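Local coordinates for xylose isomerase domain protein TIM barrel (Planctomyces limnophilus, PDB 3TVA) that binds a magnesium ion in a xylose isomerase-like TIM barrel and probably acts as an isomerase, at residues A[23-28]-A[267-272]; A[69-74]-A[209-214]; A[106-111]-A[117-122]; A[159-164]-A[189-194]. All coordinates share one frame; numbering follows the deposited sequence. Where two conformers were deposited one is given.

Contact 1 (A[23-28]-A[267-272])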
loop_
_atom_site.group_PDB
_atom_site.type_symbol
_atom_site.label_atom_id
_atom_site.label_comp_id
_atom_site.label_asym_id
_atom_site.label_seq_id
_atom_site.Cartn_x
_atom_site.Cartn_y
_atom_site.Cartn_z
ATOM N N LEU A 23 8.125 -5.883 5.113
ATOM C CA LEU A 23 7.486 -6.400 6.335
ATOM C C LEU A 23 6.381 -7.483 6.169
ATOM O O LEU A 23 5.712 -7.843 7.152
ATOM C CB LEU A 23 6.991 -5.234 7.205
ATOM C CG LEU A 23 8.035 -4.152 7.530
ATOM C CD1 LEU A 23 7.446 -3.071 8.438
ATOM C CD2 LEU A 23 9.310 -4.730 8.141
ATOM N N GLY A 24 6.141 -7.947 4.940
ATOM C CA GLY A 24 5.096 -8.942 4.695
ATOM C C GLY A 24 5.442 -10.372 5.115
ATOM O O GLY A 24 6.611 -10.696 5.325
ATOM N N VAL A 25 4.432 -11.234 5.240
ATOM C CA VAL A 25 4.686 -12.651 5.504
ATOM C C VAL A 25 5.210 -13.297 4.240
ATOM O O VAL A 25 5.011 -12.773 3.151
ATOM C CB VAL A 25 3.421 -13.424 5.956
ATOM C CG1 VAL A 25 2.908 -12.880 7.272
ATOM C CG2 VAL A 25 2.340 -13.382 4.881
ATOM N N HIS A 26 5.892 -14.426 4.367
ATOM C CA HIS A 26 6.342 -15.133 3.173
ATOM C C HIS A 26 5.157 -15.775 2.448
ATOM O O HIS A 26 4.090 -15.970 3.035
ATOM C CB HIS A 26 7.450 -16.137 3.507
ATOM C CG HIS A 26 8.740 -15.482 3.893
ATOM N ND1 HIS A 26 9.616 -16.031 4.804
ATOM C CD2 HIS A 26 9.297 -14.314 3.492
ATOM C CE1 HIS A 26 10.661 -15.232 4.943
ATOM N NE2 HIS A 26 10.491 -14.183 4.159
ATOM N N LEU A 27 5.350 -16.065 1.162
ATOM C CA LEU A 27 4.298 -16.603 0.298
ATOM C C LEU A 27 3.736 -17.928 0.821
ATOM O O LEU A 27 2.550 -18.228 0.669
ATOM C CB LEU A 27 4.837 -16.786 -1.125
ATOM C CG LEU A 27 3.828 -17.160 -2.207
ATOM C CD1 LEU A 27 2.979 -15.952 -2.527
ATOM C CD2 LEU A 27 4.543 -17.671 -3.447
ATOM N N GLU A 28 4.594 -18.706 1.456
ATOM C CA GLU A 28 4.196 -19.993 2.011
ATOM C C GLU A 28 3.077 -19.841 3.050
ATOM O O GLU A 28 2.223 -20.720 3.206
ATOM C CB GLU A 28 5.414 -20.692 2.605
ATOM C CG GLU A 28 6.420 -21.158 1.550
ATOM C CD GLU A 28 7.333 -20.047 1.015
ATOM O OE1 GLU A 28 7.268 -18.896 1.509
ATOM O OE2 GLU A 28 8.129 -20.337 0.093
ATOM N N VAL A 267 4.753 -15.792 14.249
ATOM C CA VAL A 267 3.643 -16.570 14.796
ATOM C C VAL A 267 2.410 -15.703 15.069
ATOM O O VAL A 267 1.309 -16.028 14.626
ATOM C CB VAL A 267 4.056 -17.322 16.084
ATOM C CG1 VAL A 267 2.837 -17.947 16.760
ATOM C CG2 VAL A 267 5.109 -18.388 15.765
ATOM N N GLN A 268 2.597 -14.599 15.792
ATOM C CA GLN A 268 1.499 -13.665 16.060
ATOM C C GLN A 268 1.007 -12.949 14.790
ATOM O O GLN A 268 -0.180 -12.663 14.638
ATOM C CB GLN A 268 1.913 -12.630 17.108
ATOM C CG GLN A 268 0.745 -11.799 17.625
ATOM C CD GLN A 268 -0.275 -12.649 18.376
ATOM O OE1 GLN A 268 0.091 -13.548 19.130
ATOM N NE2 GLN A 268 -1.560 -12.379 18.152
ATOM N N GLN A 269 1.932 -12.645 13.890
ATOM C CA GLN A 269 1.564 -12.033 12.625
ATOM C C GLN A 269 0.625 -12.967 11.856
ATOM O O GLN A 269 -0.373 -12.519 11.285
ATOM C CB GLN A 269 2.811 -11.709 11.795
ATOM C CG GLN A 269 2.540 -10.975 10.494
ATOM C CD GLN A 269 3.822 -10.683 9.716
ATOM O OE1 GLN A 269 4.771 -11.468 9.750
ATOM N NE2 GLN A 269 3.850 -9.549 9.011
ATOM N N LYS A 270 0.936 -14.264 11.845
ATOM C CA LYS A 270 0.071 -15.224 11.163
ATOM C C LYS A 270 -1.288 -15.362 11.869
ATOM O O LYS A 270 -2.326 -15.397 11.199
ATOM C CB LYS A 270 0.737 -16.595 10.986
ATOM C CG LYS A 270 -0.070 -17.543 10.088
ATOM C CD LYS A 270 0.471 -18.962 10.112
ATOM C CE LYS A 270 -0.319 -19.875 9.193
ATOM N NZ LYS A 270 0.277 -21.243 9.135
ATOM N N LYS A 271 -1.281 -15.430 13.202
ATOM C CA LYS A 271 -2.532 -15.433 13.966
ATOM C C LYS A 271 -3.428 -14.240 13.631
ATOM O O LYS A 271 -4.645 -14.397 13.478
ATOM C CB LYS A 271 -2.265 -15.459 15.471
ATOM C CG LYS A 271 -1.683 -16.775 15.957
ATOM C CD LYS A 271 -1.457 -16.788 17.469
ATOM C CE LYS A 271 -0.678 -18.039 17.895
ATOM N NZ LYS A 271 -0.337 -18.029 19.346
ATOM N N ASP A 272 -2.836 -13.051 13.515
ATOM C CA ASP A 272 -3.645 -11.855 13.260
ATOM C C ASP A 272 -4.141 -11.852 11.827
ATOM O O ASP A 272 -5.232 -11.347 11.546
ATOM C CB ASP A 272 -2.886 -10.559 13.585
ATOM C CG ASP A 272 -2.593 -10.401 15.084
ATOM O OD1 ASP A 272 -3.147 -11.177 15.902
ATOM O OD2 ASP A 272 -1.811 -9.495 15.446
#

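Contact 2 (A[69-74]-A[209-214]). With MG (magnesium ion), chain C.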
loop_
_atom_site.group_PDB
_atom_site.type_symbol
_atom_site.label_atom_id
_atom_site.label_comp_id
_atom_site.label_asym_id
_atom_site.label_seq_id
_atom_site.Cartn_x
_atom_site.Cartn_y
_atom_site.Cartn_z
ATOM N N VAL A 69 -0.499 -6.241 -6.707
ATOM C CA VAL A 69 0.328 -5.042 -6.670
ATOM C C VAL A 69 1.722 -5.426 -6.177
ATOM O O VAL A 69 1.866 -6.271 -5.288
ATOM C CB VAL A 69 -0.227 -3.945 -5.691
ATOM C CG1 VAL A 69 0.618 -2.683 -5.779
ATOM C CG2 VAL A 69 -1.716 -3.600 -5.944
ATOM N N ILE A 70 2.753 -4.816 -6.756
ATOM C CA ILE A 70 4.101 -4.958 -6.220
ATOM C C ILE A 70 4.578 -3.624 -5.634
ATOM O O ILE A 70 4.599 -2.612 -6.323
ATOM C CB ILE A 70 5.087 -5.504 -7.288
ATOM C CG1 ILE A 70 4.694 -6.956 -7.624
ATOM C CG2 ILE A 70 6.523 -5.403 -6.765
ATOM C CD1 ILE A 70 5.418 -7.573 -8.799
ATOM N N PHE A 71 4.947 -3.624 -4.359
ATOM C CA PHE A 71 5.234 -2.383 -3.642
ATOM C C PHE A 71 6.715 -2.047 -3.617
ATOM O O PHE A 71 7.548 -2.914 -3.390
ATOM C CB PHE A 71 4.696 -2.465 -2.196
ATOM C CG PHE A 71 3.462 -1.637 -1.965
ATOM C CD1 PHE A 71 2.208 -2.140 -2.256
ATOM C CD2 PHE A 71 3.563 -0.340 -1.482
ATOM C CE1 PHE A 71 1.068 -1.370 -2.058
ATOM C CE2 PHE A 71 2.435 0.433 -1.285
ATOM C CZ PHE A 71 1.185 -0.085 -1.573
ATOM N N GLY A 72 7.043 -0.783 -3.852
ATOM C CA GLY A 72 8.407 -0.329 -3.666
ATOM C C GLY A 72 8.751 -0.094 -2.205
ATOM O O GLY A 72 7.888 0.186 -1.380
ATOM N N GLY A 73 10.029 -0.222 -1.892
ATOM C CA GLY A 73 10.576 0.122 -0.590
ATOM C C GLY A 73 12.064 0.230 -0.852
ATOM O O GLY A 73 12.567 -0.403 -1.785
ATOM N N PHE A 74 12.780 1.009 -0.049
ATOM C CA PHE A 74 14.137 1.383 -0.424
ATOM C C PHE A 74 15.050 1.406 0.775
ATOM O O PHE A 74 14.594 1.574 1.908
ATOM C CB PHE A 74 14.148 2.778 -1.066
ATOM C CG PHE A 74 13.060 2.993 -2.078
ATOM C CD1 PHE A 74 13.186 2.497 -3.364
ATOM C CD2 PHE A 74 11.910 3.689 -1.744
ATOM C CE1 PHE A 74 12.175 2.702 -4.309
ATOM C CE2 PHE A 74 10.901 3.892 -2.678
ATOM C CZ PHE A 74 11.036 3.396 -3.961
ATOM N N SER A 209 -6.828 0.020 -5.112
ATOM C CA SER A 209 -6.502 -1.154 -4.300
ATOM C C SER A 209 -6.546 -0.717 -2.856
ATOM O O SER A 209 -6.532 0.477 -2.579
ATOM C CB SER A 209 -5.140 -1.777 -4.662
ATOM O OG SER A 209 -4.079 -0.859 -4.452
ATOM N N ILE A 210 -6.617 -1.650 -1.920
ATOM C CA ILE A 210 -6.716 -1.228 -0.524
ATOM C C ILE A 210 -5.950 -2.145 0.407
ATOM O O ILE A 210 -5.679 -3.295 0.077
ATOM C CB ILE A 210 -8.184 -1.187 -0.025
ATOM C CG1 ILE A 210 -8.758 -2.594 0.028
ATOM C CG2 ILE A 210 -9.081 -0.277 -0.914
ATOM C CD1 ILE A 210 -9.416 -2.911 1.337
ATOM N N HIS A 211 -5.613 -1.616 1.580
ATOM C CA HIS A 211 -5.113 -2.426 2.670
ATOM C C HIS A 211 -6.125 -2.450 3.807
ATOM O O HIS A 211 -6.752 -1.430 4.124
ATOM C CB HIS A 211 -3.746 -1.911 3.130
ATOM C CG HIS A 211 -2.656 -2.188 2.142
ATOM N ND1 HIS A 211 -1.424 -1.577 2.187
ATOM C CD2 HIS A 211 -2.622 -3.014 1.067
ATOM C CE1 HIS A 211 -0.679 -1.999 1.183
ATOM N NE2 HIS A 211 -1.379 -2.878 0.488
ATOM N N CYS A 212 -6.318 -3.629 4.386
ATOM C CA CYS A 212 -7.110 -3.744 5.591
ATOM C C CYS A 212 -6.147 -3.847 6.748
ATOM O O CYS A 212 -5.473 -4.864 6.924
ATOM C CB CYS A 212 -8.009 -4.980 5.545
ATOM S SG CYS A 212 -9.301 -4.808 4.294
ATOM N N LYS A 213 -6.096 -2.777 7.531
ATOM C CA LYS A 213 -5.186 -2.677 8.661
ATOM C C LYS A 213 -5.891 -1.791 9.683
ATOM O O LYS A 213 -6.747 -0.981 9.314
ATOM C CB LYS A 213 -3.853 -2.059 8.223
ATOM C CG LYS A 213 -2.764 -2.204 9.276
ATOM C CD LYS A 213 -1.807 -1.029 9.291
ATOM C CE LYS A 213 -0.914 -1.016 8.113
ATOM N NZ LYS A 213 -0.390 0.363 7.815
ATOM N N ASP A 214 -5.555 -1.934 10.962
ATOM C CA ASP A 214 -6.256 -1.175 12.003
ATOM C C ASP A 214 -5.258 -0.489 12.939
ATOM O O ASP A 214 -4.110 -0.925 13.064
ATOM C CB ASP A 214 -7.182 -2.106 12.800
ATOM C CG ASP A 214 -8.418 -1.389 13.368
ATOM O OD1 ASP A 214 -8.453 -0.137 13.412
ATOM O OD2 ASP A 214 -9.360 -2.096 13.785
HETATM MG MG MG C . -0.468 -0.106 3.913
#

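Contact 3 (A[106-111]-A[117-122])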
loop_
_atom_site.group_PDB
_atom_site.type_symbol
_atom_site.label_atom_id
_atom_site.label_comp_id
_atom_site.label_asym_id
_atom_site.label_seq_id
_atom_site.Cartn_x
_atom_site.Cartn_y
_atom_site.Cartn_z
ATOM N N GLU A 106 12.993 -0.082 -12.045
ATOM C CA GLU A 106 13.362 -1.506 -12.045
ATOM C C GLU A 106 12.250 -2.364 -11.453
ATOM O O GLU A 106 12.030 -3.486 -11.883
ATOM C CB GLU A 106 14.610 -1.759 -11.209
ATOM C CG GLU A 106 15.883 -1.167 -11.726
ATOM C CD GLU A 106 16.984 -1.273 -10.677
ATOM O OE1 GLU A 106 17.796 -0.319 -10.569
ATOM O OE2 GLU A 106 17.009 -2.305 -9.947
ATOM N N ILE A 107 11.567 -1.842 -10.438
ATOM C CA ILE A 107 10.462 -2.572 -9.835
ATOM C C ILE A 107 9.306 -2.684 -10.836
ATOM O O ILE A 107 8.667 -3.733 -10.944
ATOM C CB ILE A 107 10.048 -1.943 -8.483
ATOM C CG1 ILE A 107 11.112 -2.284 -7.422
ATOM C CG2 ILE A 107 8.675 -2.443 -8.032
ATOM C CD1 ILE A 107 11.099 -1.336 -6.221
ATOM N N SER A 108 9.075 -1.615 -11.594
ATOM C CA SER A 108 8.123 -1.653 -12.713
ATOM C C SER A 108 8.502 -2.710 -13.759
ATOM O O SER A 108 7.644 -3.470 -14.208
ATOM C CB SER A 108 8.008 -0.265 -13.361
ATOM O OG SER A 108 7.172 -0.297 -14.510
ATOM N N ASP A 109 9.784 -2.770 -14.137
ATOM C CA ASP A 109 10.276 -3.826 -15.029
ATOM C C ASP A 109 10.013 -5.232 -14.448
ATOM O O ASP A 109 9.522 -6.119 -15.134
ATOM C CB ASP A 109 11.788 -3.658 -15.309
ATOM C CG ASP A 109 12.114 -2.370 -16.045
ATOM O OD1 ASP A 109 11.190 -1.752 -16.628
ATOM O OD2 ASP A 109 13.300 -1.960 -16.036
ATOM N N PHE A 110 10.339 -5.421 -13.175
ATOM C CA PHE A 110 10.107 -6.697 -12.497
ATOM C C PHE A 110 8.622 -7.076 -12.484
ATOM O O PHE A 110 8.258 -8.231 -12.777
ATOM C CB PHE A 110 10.651 -6.616 -11.065
ATOM C CG PHE A 110 10.442 -7.872 -10.250
ATOM C CD1 PHE A 110 9.340 -7.998 -9.414
ATOM C CD2 PHE A 110 11.370 -8.904 -10.292
ATOM C CE1 PHE A 110 9.145 -9.144 -8.646
ATOM C CE2 PHE A 110 11.184 -10.058 -9.525
ATOM C CZ PHE A 110 10.066 -10.176 -8.706
ATOM N N ALA A 111 7.762 -6.114 -12.141
ATOM C CA ALA A 111 6.314 -6.355 -12.131
ATOM C C ALA A 111 5.791 -6.754 -13.528
ATOM O O ALA A 111 4.909 -7.602 -13.662
ATOM C CB ALA A 111 5.565 -5.114 -11.629
ATOM N N PRO A 117 -0.150 -6.003 -12.976
ATOM C CA PRO A 117 -0.683 -4.761 -13.570
ATOM C C PRO A 117 -0.384 -3.481 -12.778
ATOM O O PRO A 117 -0.695 -2.380 -13.248
ATOM C CB PRO A 117 -2.195 -5.034 -13.680
ATOM C CG PRO A 117 -2.471 -5.942 -12.528
ATOM C CD PRO A 117 -1.229 -6.829 -12.399
ATOM N N ALA A 118 0.103 -3.610 -11.547
ATOM C CA ALA A 118 0.237 -2.426 -10.716
ATOM C C ALA A 118 1.446 -2.445 -9.796
ATOM O O ALA A 118 1.854 -3.496 -9.294
ATOM C CB ALA A 118 -1.053 -2.215 -9.896
ATOM N N ILE A 119 2.012 -1.263 -9.573
ATOM C CA ILE A 119 3.044 -1.095 -8.563
ATOM C C ILE A 119 2.585 -0.059 -7.547
ATOM O O ILE A 119 1.725 0.774 -7.843
ATOM C CB ILE A 119 4.406 -0.669 -9.169
ATOM C CG1 ILE A 119 4.274 0.641 -9.940
ATOM C CG2 ILE A 119 4.991 -1.790 -10.051
ATOM C CD1 ILE A 119 5.557 1.013 -10.691
ATOM N N GLY A 120 3.205 -0.035 -6.379
ATOM C CA GLY A 120 2.720 0.886 -5.369
ATOM C C GLY A 120 3.883 1.433 -4.584
ATOM O O GLY A 120 4.965 0.859 -4.558
ATOM N N LEU A 121 3.642 2.616 -4.031
ATOM C CA LEU A 121 4.678 3.450 -3.454
ATOM C C LEU A 121 4.098 4.355 -2.371
ATOM O O LEU A 121 3.075 5.004 -2.610
ATOM C CB LEU A 121 5.220 4.325 -4.592
ATOM C CG LEU A 121 6.042 5.595 -4.375
ATOM C CD1 LEU A 121 7.495 5.260 -4.083
ATOM C CD2 LEU A 121 5.937 6.475 -5.608
ATOM N N HIS A 122 4.789 4.478 -1.231
ATOM C CA HIS A 122 4.547 5.615 -0.342
ATOM C C HIS A 122 5.544 6.642 -0.811
ATOM O O HIS A 122 6.753 6.499 -0.617
ATOM C CB HIS A 122 4.766 5.292 1.152
ATOM C CG HIS A 122 4.715 6.501 2.053
ATOM N ND1 HIS A 122 5.267 6.513 3.318
ATOM C CD2 HIS A 122 4.175 7.732 1.869
ATOM C CE1 HIS A 122 5.081 7.702 3.869
ATOM N NE2 HIS A 122 4.418 8.460 3.010
#

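Contact 4 (A[159-164]-A[189-194])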
loop_
_atom_site.group_PDB
_atom_site.type_symbol
_atom_site.label_atom_id
_atom_site.label_comp_id
_atom_site.label_asym_id
_atom_site.label_seq_id
_atom_site.Cartn_x
_atom_site.Cartn_y
_atom_site.Cartn_z
ATOM N N THR A 159 -1.537 5.550 1.075
ATOM C CA THR A 159 -2.001 6.628 1.952
ATOM C C THR A 159 -0.913 7.084 2.909
ATOM O O THR A 159 -0.379 6.282 3.687
ATOM C CB THR A 159 -3.140 6.168 2.877
ATOM O OG1 THR A 159 -4.187 5.587 2.114
ATOM C CG2 THR A 159 -3.680 7.345 3.635
ATOM N N GLY A 160 -0.630 8.385 2.860
ATOM C CA GLY A 160 0.459 9.021 3.584
ATOM C C GLY A 160 0.018 9.913 4.729
ATOM O O GLY A 160 -1.034 9.714 5.348
ATOM N N GLN A 161 0.855 10.898 5.019
ATOM C CA GLN A 161 0.545 11.899 6.032
ATOM C C GLN A 161 -0.308 13.048 5.481
ATOM O O GLN A 161 -0.852 13.847 6.250
ATOM C CB GLN A 161 1.836 12.451 6.635
ATOM C CG GLN A 161 1.661 13.245 7.929
ATOM C CD GLN A 161 1.681 14.757 7.707
ATOM O OE1 GLN A 161 1.735 15.239 6.569
ATOM N NE2 GLN A 161 1.642 15.509 8.805
ATOM N N GLU A 162 -0.443 13.123 4.162
ATOM C CA GLU A 162 -1.209 14.208 3.557
ATOM C C GLU A 162 -2.664 14.112 3.964
ATOM O O GLU A 162 -3.230 13.024 4.064
ATOM C CB GLU A 162 -1.159 14.169 2.019
ATOM C CG GLU A 162 0.210 14.316 1.443
ATOM C CD GLU A 162 1.059 13.100 1.721
ATOM O OE1 GLU A 162 2.188 13.273 2.239
ATOM O OE2 GLU A 162 0.567 11.977 1.452
ATOM N N SER A 163 -3.279 15.265 4.147
ATOM C CA SER A 163 -4.725 15.325 4.236
ATOM C C SER A 163 -5.299 14.870 2.885
ATOM O O SER A 163 -4.608 14.907 1.860
ATOM C CB SER A 163 -5.141 16.758 4.509
ATOM O OG SER A 163 -4.930 17.527 3.342
ATOM N N ALA A 164 -6.544 14.404 2.880
ATOM C CA ALA A 164 -7.181 13.983 1.630
ATOM C C ALA A 164 -7.205 15.124 0.603
ATOM O O ALA A 164 -7.007 14.895 -0.584
ATOM C CB ALA A 164 -8.607 13.448 1.891
ATOM N N ILE A 189 -4.694 7.194 10.796
ATOM C CA ILE A 189 -4.758 7.188 12.245
ATOM C C ILE A 189 -3.360 7.202 12.847
ATOM O O ILE A 189 -3.108 7.881 13.844
ATOM C CB ILE A 189 -5.574 5.991 12.748
ATOM C CG1 ILE A 189 -7.022 6.139 12.274
ATOM C CG2 ILE A 189 -5.500 5.897 14.256
ATOM C CD1 ILE A 189 -7.946 5.033 12.730
ATOM N N LEU A 190 -2.448 6.456 12.232
ATOM C CA LEU A 190 -1.074 6.390 12.718
ATOM C C LEU A 190 -0.407 7.766 12.632
ATOM O O LEU A 190 0.196 8.228 13.603
ATOM C CB LEU A 190 -0.285 5.322 11.950
ATOM C CG LEU A 190 -0.713 3.876 12.226
ATOM C CD1 LEU A 190 -0.053 2.915 11.238
ATOM C CD2 LEU A 190 -0.371 3.471 13.671
ATOM N N TYR A 191 -0.555 8.439 11.493
ATOM C CA TYR A 191 -0.063 9.809 11.351
ATOM C C TYR A 191 -0.870 10.842 12.131
ATOM O O TYR A 191 -0.412 11.963 12.335
ATOM C CB TYR A 191 -0.020 10.218 9.880
ATOM C CG TYR A 191 1.065 9.531 9.091
ATOM C CD1 TYR A 191 2.395 9.897 9.233
ATOM C CD2 TYR A 191 0.757 8.521 8.196
ATOM C CE1 TYR A 191 3.392 9.257 8.502
ATOM C CE2 TYR A 191 1.736 7.876 7.475
ATOM C CZ TYR A 191 3.050 8.248 7.626
ATOM O OH TYR A 191 4.010 7.595 6.893
ATOM N N GLY A 192 -2.076 10.475 12.555
ATOM C CA GLY A 192 -2.927 11.382 13.320
ATOM C C GLY A 192 -3.513 12.530 12.499
ATOM O O GLY A 192 -3.864 13.580 13.025
ATOM N N THR A 193 -3.605 12.331 11.192
ATOM C CA THR A 193 -4.026 13.399 10.298
ATOM C C THR A 193 -5.532 13.710 10.213
ATOM O O THR A 193 -5.934 14.875 10.338
ATOM C CB THR A 193 -3.487 13.136 8.911
ATOM O OG1 THR A 193 -3.849 11.815 8.522
ATOM C CG2 THR A 193 -1.989 13.223 8.948
ATOM N N GLY A 194 -6.361 12.692 10.016
ATOM C CA GLY A 194 -7.780 12.927 9.778
ATOM C C GLY A 194 -8.581 11.641 9.699
ATOM O O GLY A 194 -8.002 10.571 9.471
#

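Contact 1 (A[23-28]-A[267-272])
Closure of the TIM barrel brings Leu23 and Val25, in the loop after strand 13-18, against Gln269 of the C-terminal helix 266-287. That helix follows strand 256-258, which pairs with strand 13-18, so the contact joins the loop after one strand to the helix after its neighbour. It is small, and Gln269 carries nearly all of it from the helix side. The side chain leaves the helix with CG anti to the backbone N (chi1 -176°) and stays extended past CG. This carries the amide across to the loop backbone. NE2 of Gln269 donates a hydrogen bond to O of Leu23 at 3.1 Å. The acceptor lies in the plane of the amide, and the donor sits nearly in line with the C=O bond (161° at the oxygen). The hydrogen bond is somewhat bent, with 148° at the hydrogen. The same NE2 also bonds to O of Arg260, so one amide nitrogen links two backbone carbonyls. With a leucine here, the carbonyls of Leu23 and Arg260 would probably lose the donor they share, and the loop its polar tie to the helix. Val25 packs against the same amide. It is buried and its backbone bonds to Ser18, which holds the loop near the strand it leaves. Across the contact, the methyl CG1 of Val25 rests 3.4 Å from OE1 of Gln269, and it also meets CD at 3.4 Å.

Contact 2 (A[69-74]-A[209-214])
Val69 and Phe71 of strand 66-71 face Ser209 and His211 of strand 207-216 across the inside of the barrel. The two strands are not neighbours in the sheet, so the contact is made by side chains alone. Val69 comes first. Its methyl CG2 lies 3.9 Å from OG of Ser209 and 4.1 Å from CB of Ser209. That hydroxyl is buried, and it finds its polar partners in Asn182 and His156. Ile70 turns out of the barrel onto Ala111 of helix 97-114. Phe71 points inward again and reaches the imidazole of His211 with one corner of its ring. CE1 of Phe71 is 3.7 Å from CE1 of His211, and CZ of Phe71 is 3.8 Å from the same imidazole carbon. The rings meet obliquely, with planes at 40° and centroids 5.4 Å apart. Gly72, Gly73 and Phe74 then lead away from the centre. CG of His211 is anti to the carbonyl carbon (chi1 -71°), which turns the imidazole toward Phe71 and the ion. The imidazole is gripped at both nitrogens. ND1 of His211 binds the magnesium ion at 2.5 Å, and NE2 of His211 is hydrogen-bonded to Gln39. Together these bonds fix the rotation of the ring. NZ of Lys213 stands 3.9 Å from the magnesium ion and bonds to Asp184, one of its ligands. Glu158, Asp184 and Glu259 complete the protein ligands. A metal held by carboxylates and a histidine, at the C-terminal ends of the barrel strands, is the site expected of the xylose isomerase-like TIM-barrel family.

Contact 3 (A[106-111]-A[117-122])
Ile119 of strand 118-121 points outward from the barrel and sets its branches against Ile107, Ser108 and Ala111 of helix 97-114. The helix comes between strands 66-71 and 118-121 in the chain, in a beta-alpha-beta crossover of the TIM barrel, and packs over both. Short axes through helix and strand approach to 8.6 Å, and their directions differ by 149°, so the two run roughly antiparallel. The two arms of Ile119 reach different places on the helix. CG2 points at the line of Ile107 and Ala111, one helical turn apart. It meets CB of Ala111 at 3.7 Å and, less closely, CG2 of Ile107 at 4.3 Å. The other arm starts with CG1 between the backbone N and the carbonyl carbon (chi1 58°) and then runs extended. This sends CD1 to the neighbouring Ser108. The serine presents carbon to the isoleucine, while its hydroxyl is engaged by Gln153, just before strand 154-158. A polar residue on this buried face is thus satisfied without turning its oxygen to Ile119. Ile107 and Ala111 also pack on Ile70 of strand 66-71, so the helix straddles two adjacent strands. Met104 and Val155 add further apolar contacts around Ile119. Its backbone is held by Ala154 and His156 of the next strand. The helix backbone is regular here, with N of Ala111 2.8 Å from O of Ile107. At the far end of the isoleucine, CD1 of Ile119 stops 3.8 Å from CB of Ser108.

Contact 4 (A[159-164]-A[189-194])
Gln161 lays the carbon part of its side chain over one face of the Tyr191 ring. CB of Gln161 makes a CH-pi contact at 4.0 Å from the ring centroid of Tyr191, 22° off the ring normal and shifted toward the rim. CG of Gln161 follows, 3.7 Å from CD1 of Tyr191. CG is anti to the backbone N (chi1 -166°), which brings it alongside CD1 of the ring, and the chain then bends at chi2. The terminal amide ends up nearly perpendicular to the ring, at 82°. Next to this, O of Gly160 approaches CD2 of Tyr191 obliquely at 3.6 Å. CG2 of Thr193 touches O of Gln161 closely, at 3.0 Å, and CG of Gln161 at 3.8 Å. Segment 159-164 is a loop after barrel strand 154-158 and directly follows the magnesium ligand Glu158. Segment 189-194 is the end of helix 185-190, which follows the ligand Asp184, and the turn after it. A Schellman motif ends that helix, with Gly192 at positive phi as the C-prime residue. N of Thr193 pairs with O of Met188, and the bond from N of Gly192 to O of Ile189 is weak. This turn brings Thr193 round to the loop beside Tyr191. An alanine in place of Tyr191 would remove the ring, and Gln161 and Gly160 are likely to face a gap and lose their packing surface. The ring of Trp227 also meets that of Tyr191. Thr159 bonds through OG1 to N of Asp184 and through O to Asn187.

The contacts are nested along the chain. Contact 1 closes the longest loop, contact 2 lies within it, and contacts 3 and 4 follow one another inside contact 2. Contact 2 is at the centre of the barrel, about 2 Å from the centre of the chain. The centre of contact 3 is about 11 Å from it, and the two share the sheet: strands 66-71 and 118-121 are neighbours. Contacts 1 and 4 are each about 15 Å from contact 2 and about 25 Å from each other, centre to centre. Contact 2 holds a ligand of the magnesium site, contact 4 lies near that site, and contacts 1 and 3 pack outer parts of the barrel together.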